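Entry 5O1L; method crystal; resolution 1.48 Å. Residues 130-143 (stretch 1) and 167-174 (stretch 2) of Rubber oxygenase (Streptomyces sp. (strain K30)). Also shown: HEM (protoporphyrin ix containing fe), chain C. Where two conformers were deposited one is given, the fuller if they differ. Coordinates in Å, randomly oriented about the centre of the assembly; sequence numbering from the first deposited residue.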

# COMPACT_ATOMS: atom_id res chain seq x y z
N VAL A 130 0.20 7.91 -10.55
CA VAL A 130 0.46 6.93 -9.48
C VAL A 130 0.04 7.48 -8.12
O VAL A 130 -0.57 6.79 -7.28
CB VAL A 130 1.91 6.53 -9.51
CG1 VAL A 130 2.29 5.66 -8.46
CG2 VAL A 130 2.28 5.85 -10.81
N GLY A 131 0.38 8.73 -7.89
CA GLY A 131 0.10 9.32 -6.58
C GLY A 131 -1.39 9.47 -6.36
O GLY A 131 -1.90 9.28 -5.24
N ALA A 132 -2.13 9.85 -7.39
CA ALA A 132 -3.58 9.99 -7.27
C ALA A 132 -4.23 8.62 -7.06
O ALA A 132 -5.15 8.46 -6.28
CB ALA A 132 -4.16 10.66 -8.49
N LEU A 133 -3.72 7.65 -7.80
CA LEU A 133 -4.23 6.29 -7.65
C LEU A 133 -3.95 5.68 -6.30
O LEU A 133 -4.85 5.05 -5.74
CB LEU A 133 -3.68 5.39 -8.77
CG LEU A 133 -4.30 5.70 -10.14
CD1 LEU A 133 -3.52 5.13 -11.25
CD2 LEU A 133 -5.75 5.20 -10.21
N TYR A 134 -2.75 5.84 -5.76
CA TYR A 134 -2.50 5.38 -4.41
C TYR A 134 -3.35 6.10 -3.40
O TYR A 134 -3.95 5.47 -2.54
CB TYR A 134 -1.04 5.54 -4.00
CG TYR A 134 0.01 4.69 -4.72
CD1 TYR A 134 -0.21 3.41 -5.08
CD2 TYR A 134 1.30 5.20 -4.90
CE1 TYR A 134 0.80 2.67 -5.72
CE2 TYR A 134 2.29 4.47 -5.54
CZ TYR A 134 1.97 3.20 -5.95
OH TYR A 134 3.03 2.53 -6.59
N GLY A 135 -3.41 7.40 -3.49
CA GLY A 135 -4.00 8.23 -2.42
C GLY A 135 -5.47 8.14 -2.41
O GLY A 135 -6.10 8.02 -1.30
N LEU A 136 -6.13 8.30 -3.54
CA LEU A 136 -7.56 8.26 -3.62
C LEU A 136 -8.00 6.88 -3.89
O LEU A 136 -8.84 6.41 -3.14
CB LEU A 136 -8.13 9.25 -4.63
CG LEU A 136 -7.79 10.67 -4.29
CD1 LEU A 136 -8.28 11.57 -5.41
CD2 LEU A 136 -8.39 11.10 -2.96
N GLY A 137 -7.46 6.21 -4.92
CA GLY A 137 -7.93 4.94 -5.34
C GLY A 137 -7.66 3.88 -4.30
O GLY A 137 -8.61 3.39 -3.66
N SER A 138 -6.41 3.52 -4.09
CA SER A 138 -6.08 2.46 -3.12
C SER A 138 -6.46 2.87 -1.71
O SER A 138 -7.00 2.07 -0.96
CB SER A 138 -4.58 2.13 -3.14
OG SER A 138 -4.12 1.83 -4.43
N GLY A 139 -6.27 4.13 -1.37
CA GLY A 139 -6.63 4.58 -0.01
C GLY A 139 -8.11 4.44 0.30
O GLY A 139 -8.48 3.90 1.32
N LEU A 140 -8.99 4.85 -0.61
CA LEU A 140 -10.41 4.63 -0.44
C LEU A 140 -10.79 3.17 -0.58
O LEU A 140 -11.62 2.66 0.18
CB LEU A 140 -11.24 5.48 -1.41
CG LEU A 140 -11.35 6.93 -0.97
CD1 LEU A 140 -11.79 7.92 -2.05
CD2 LEU A 140 -12.26 7.04 0.25
N MET A 141 -10.17 2.42 -1.51
CA MET A 141 -10.48 1.03 -1.61
C MET A 141 -10.19 0.31 -0.32
O MET A 141 -10.90 -0.67 -0.03
CB MET A 141 -9.65 0.37 -2.74
CG MET A 141 -10.25 -0.95 -3.14
SD MET A 141 -9.19 -1.99 -4.12
CE MET A 141 -8.43 -0.87 -5.27
N SER A 142 -9.17 0.72 0.42
CA SER A 142 -8.79 0.06 1.67
C SER A 142 -9.95 0.05 2.68
O SER A 142 -10.08 -0.91 3.45
CB SER A 142 -7.59 0.69 2.26
OG SER A 142 -7.94 1.87 2.99
N THR A 143 -10.83 1.02 2.57
CA THR A 143 -12.01 1.10 3.48
C THR A 143 -13.08 0.10 3.12
O THR A 143 -14.02 -0.13 3.92
CB THR A 143 -12.58 2.54 3.57
OG1 THR A 143 -13.25 2.91 2.34
CG2 THR A 143 -11.51 3.53 3.89
N LYS A 167 -2.06 7.99 6.94
CA LYS A 167 -0.90 7.10 6.62
C LYS A 167 -1.29 5.90 5.78
O LYS A 167 -0.53 5.49 4.90
CB LYS A 167 -0.16 6.69 7.85
CG LYS A 167 0.54 7.86 8.52
CD LYS A 167 1.10 7.38 9.84
CE LYS A 167 1.85 8.53 10.49
NZ LYS A 167 2.19 8.11 11.86
N THR A 168 -2.48 5.36 5.99
CA THR A 168 -3.01 4.29 5.15
C THR A 168 -3.11 4.77 3.69
O THR A 168 -2.70 4.06 2.74
CB THR A 168 -4.42 3.84 5.62
OG1 THR A 168 -4.32 3.41 6.99
CG2 THR A 168 -4.97 2.74 4.76
N ALA A 169 -3.66 5.95 3.51
CA ALA A 169 -3.83 6.46 2.15
C ALA A 169 -2.50 6.78 1.46
O ALA A 169 -2.46 6.79 0.22
CB ALA A 169 -4.79 7.66 2.11
N ARG A 170 -1.42 6.92 2.19
CA ARG A 170 -0.11 7.19 1.64
C ARG A 170 0.69 5.90 1.31
O ARG A 170 1.82 5.99 0.85
CB ARG A 170 0.69 8.05 2.60
CG ARG A 170 0.29 9.51 2.50
CD ARG A 170 1.36 10.41 3.10
NE ARG A 170 1.30 10.47 4.54
CZ ARG A 170 0.42 11.20 5.23
NH1 ARG A 170 -0.55 11.90 4.63
NH2 ARG A 170 0.49 11.18 6.53
N LEU A 171 0.10 4.74 1.55
CA LEU A 171 0.83 3.55 1.21
C LEU A 171 0.96 3.58 -0.31
O LEU A 171 -0.01 3.94 -1.11
CB LEU A 171 0.21 2.24 1.68
CG LEU A 171 -0.03 2.04 3.15
CD1 LEU A 171 -0.66 0.68 3.33
CD2 LEU A 171 1.25 2.23 3.93
N GLY A 172 2.12 3.17 -0.71
CA GLY A 172 2.57 3.22 -2.07
C GLY A 172 3.60 4.29 -2.26
O GLY A 172 4.48 4.15 -3.07
N TYR A 173 3.48 5.43 -1.57
CA TYR A 173 4.44 6.49 -1.80
C TYR A 173 5.85 6.19 -1.42
O TYR A 173 6.75 6.54 -2.14
CB TYR A 173 3.96 7.80 -1.08
CG TYR A 173 2.88 8.58 -1.76
CD1 TYR A 173 1.61 8.13 -1.86
CD2 TYR A 173 3.17 9.81 -2.30
CE1 TYR A 173 0.59 8.86 -2.48
CE2 TYR A 173 2.19 10.52 -2.97
CZ TYR A 173 0.93 10.07 -3.02
OH TYR A 173 -0.10 10.78 -3.66
N ASP A 174 6.05 5.53 -0.30
CA ASP A 174 7.42 5.19 0.11
C ASP A 174 8.00 4.09 -0.82
O ASP A 174 9.16 4.20 -1.22
CB ASP A 174 7.52 4.82 1.54
CG ASP A 174 7.37 6.06 2.47
OD1 ASP A 174 7.57 7.23 2.01
OD2 ASP A 174 6.94 5.85 3.59
CHA HEM C . 1.16 -0.29 10.09
CHB HEM C . 2.32 -0.66 5.50
CHC HEM C . -0.54 -4.48 5.08
CHD HEM C . -2.41 -3.42 9.35
C1A HEM C . 1.73 -0.15 8.87
C2A HEM C . 2.73 0.86 8.63
C3A HEM C . 3.03 0.79 7.32
C4A HEM C . 2.30 -0.26 6.76
CMA HEM C . 4.01 1.69 6.62
CAA HEM C . 3.35 1.87 9.63
CBA HEM C . 2.42 3.10 9.76
CGA HEM C . 3.19 4.23 10.35
O1A HEM C . 3.32 4.14 11.58
O2A HEM C . 3.66 5.16 9.59
C1B HEM C . 1.66 -1.77 4.99
C2B HEM C . 1.82 -2.20 3.64
C3B HEM C . 1.06 -3.28 3.48
C4B HEM C . 0.38 -3.52 4.74
CMB HEM C . 2.70 -1.58 2.58
CAB HEM C . 0.84 -4.23 2.42
CBB HEM C . 1.45 -4.22 1.12
C1C HEM C . -1.32 -4.54 6.23
C2C HEM C . -2.47 -5.42 6.34
C3C HEM C . -2.96 -5.11 7.56
C4C HEM C . -2.16 -4.03 8.10
CMC HEM C . -2.89 -6.48 5.36
CAC HEM C . -4.15 -5.68 8.22
CBC HEM C . -4.93 -6.77 7.86
C1D HEM C . -1.60 -2.47 9.91
C2D HEM C . -1.77 -1.95 11.28
C3D HEM C . -0.79 -1.08 11.50
C4D HEM C . 0.03 -1.08 10.29
CMD HEM C . -2.92 -2.33 12.13
CAD HEM C . -0.56 -0.23 12.78
CBD HEM C . -1.40 1.03 12.64
CGD HEM C . -1.26 1.85 13.92
O1D HEM C . -0.75 2.99 13.81
O2D HEM C . -1.62 1.44 15.06
NA HEM C . 1.49 -0.85 7.73
NB HEM C . 0.77 -2.58 5.57
NC HEM C . -1.14 -3.68 7.27
ND HEM C . -0.45 -1.97 9.38
FE HEM C . 0.17 -2.29 7.51
O HOH W 1 -2.67 3.81 -0.74

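The backbones come closest at Gly139, whose CA lies 4.0 Å from Ala169 CA; a CB on Gly139 would clash with Ala169 CB and with Gly135 O of its own helix. One turn earlier, Gly135 CA meets Ala169 O at 3.4 Å in a nearly linear CA-H...O contact (167° at the hydrogen). The helix widens into a pi-type turn at 133-138, with Ser138 N bonded to Leu133 O (2.7 Å); the next bond, Gly139 N to Tyr134 O (2.9 Å), also spans five residues. Tyr134 O also faces Ala169 O at 3.4 Å; both are acceptors, so no hydrogen bond joins them. Instead, the oxygen of water 1 lies 2.8 Å from Tyr134 O and 2.7 Å from Leu171 O, placed to donate to either, though it has fewer protons than acceptors in reach. Gly172 CA sits over one face of the Tyr134 ring, 3.7 Å from its centroid and 11° off the normal, a CH-pi contact; a CB here would run into Tyr134 CG, and at these backbone angles (107°/-36°) would also jam against Leu171 O, which by itself calls for glycine. Tyr173 reaches across to the helix, its CE1 4.0 Å from Tyr134 CB, and its OH donates a weak hydrogen bond to Gly131 O (2.8 Å). At the other end, Ser142 OG bonds to Gly139 O (2.7 Å) and touches Thr168 CG2 at 3.6 Å.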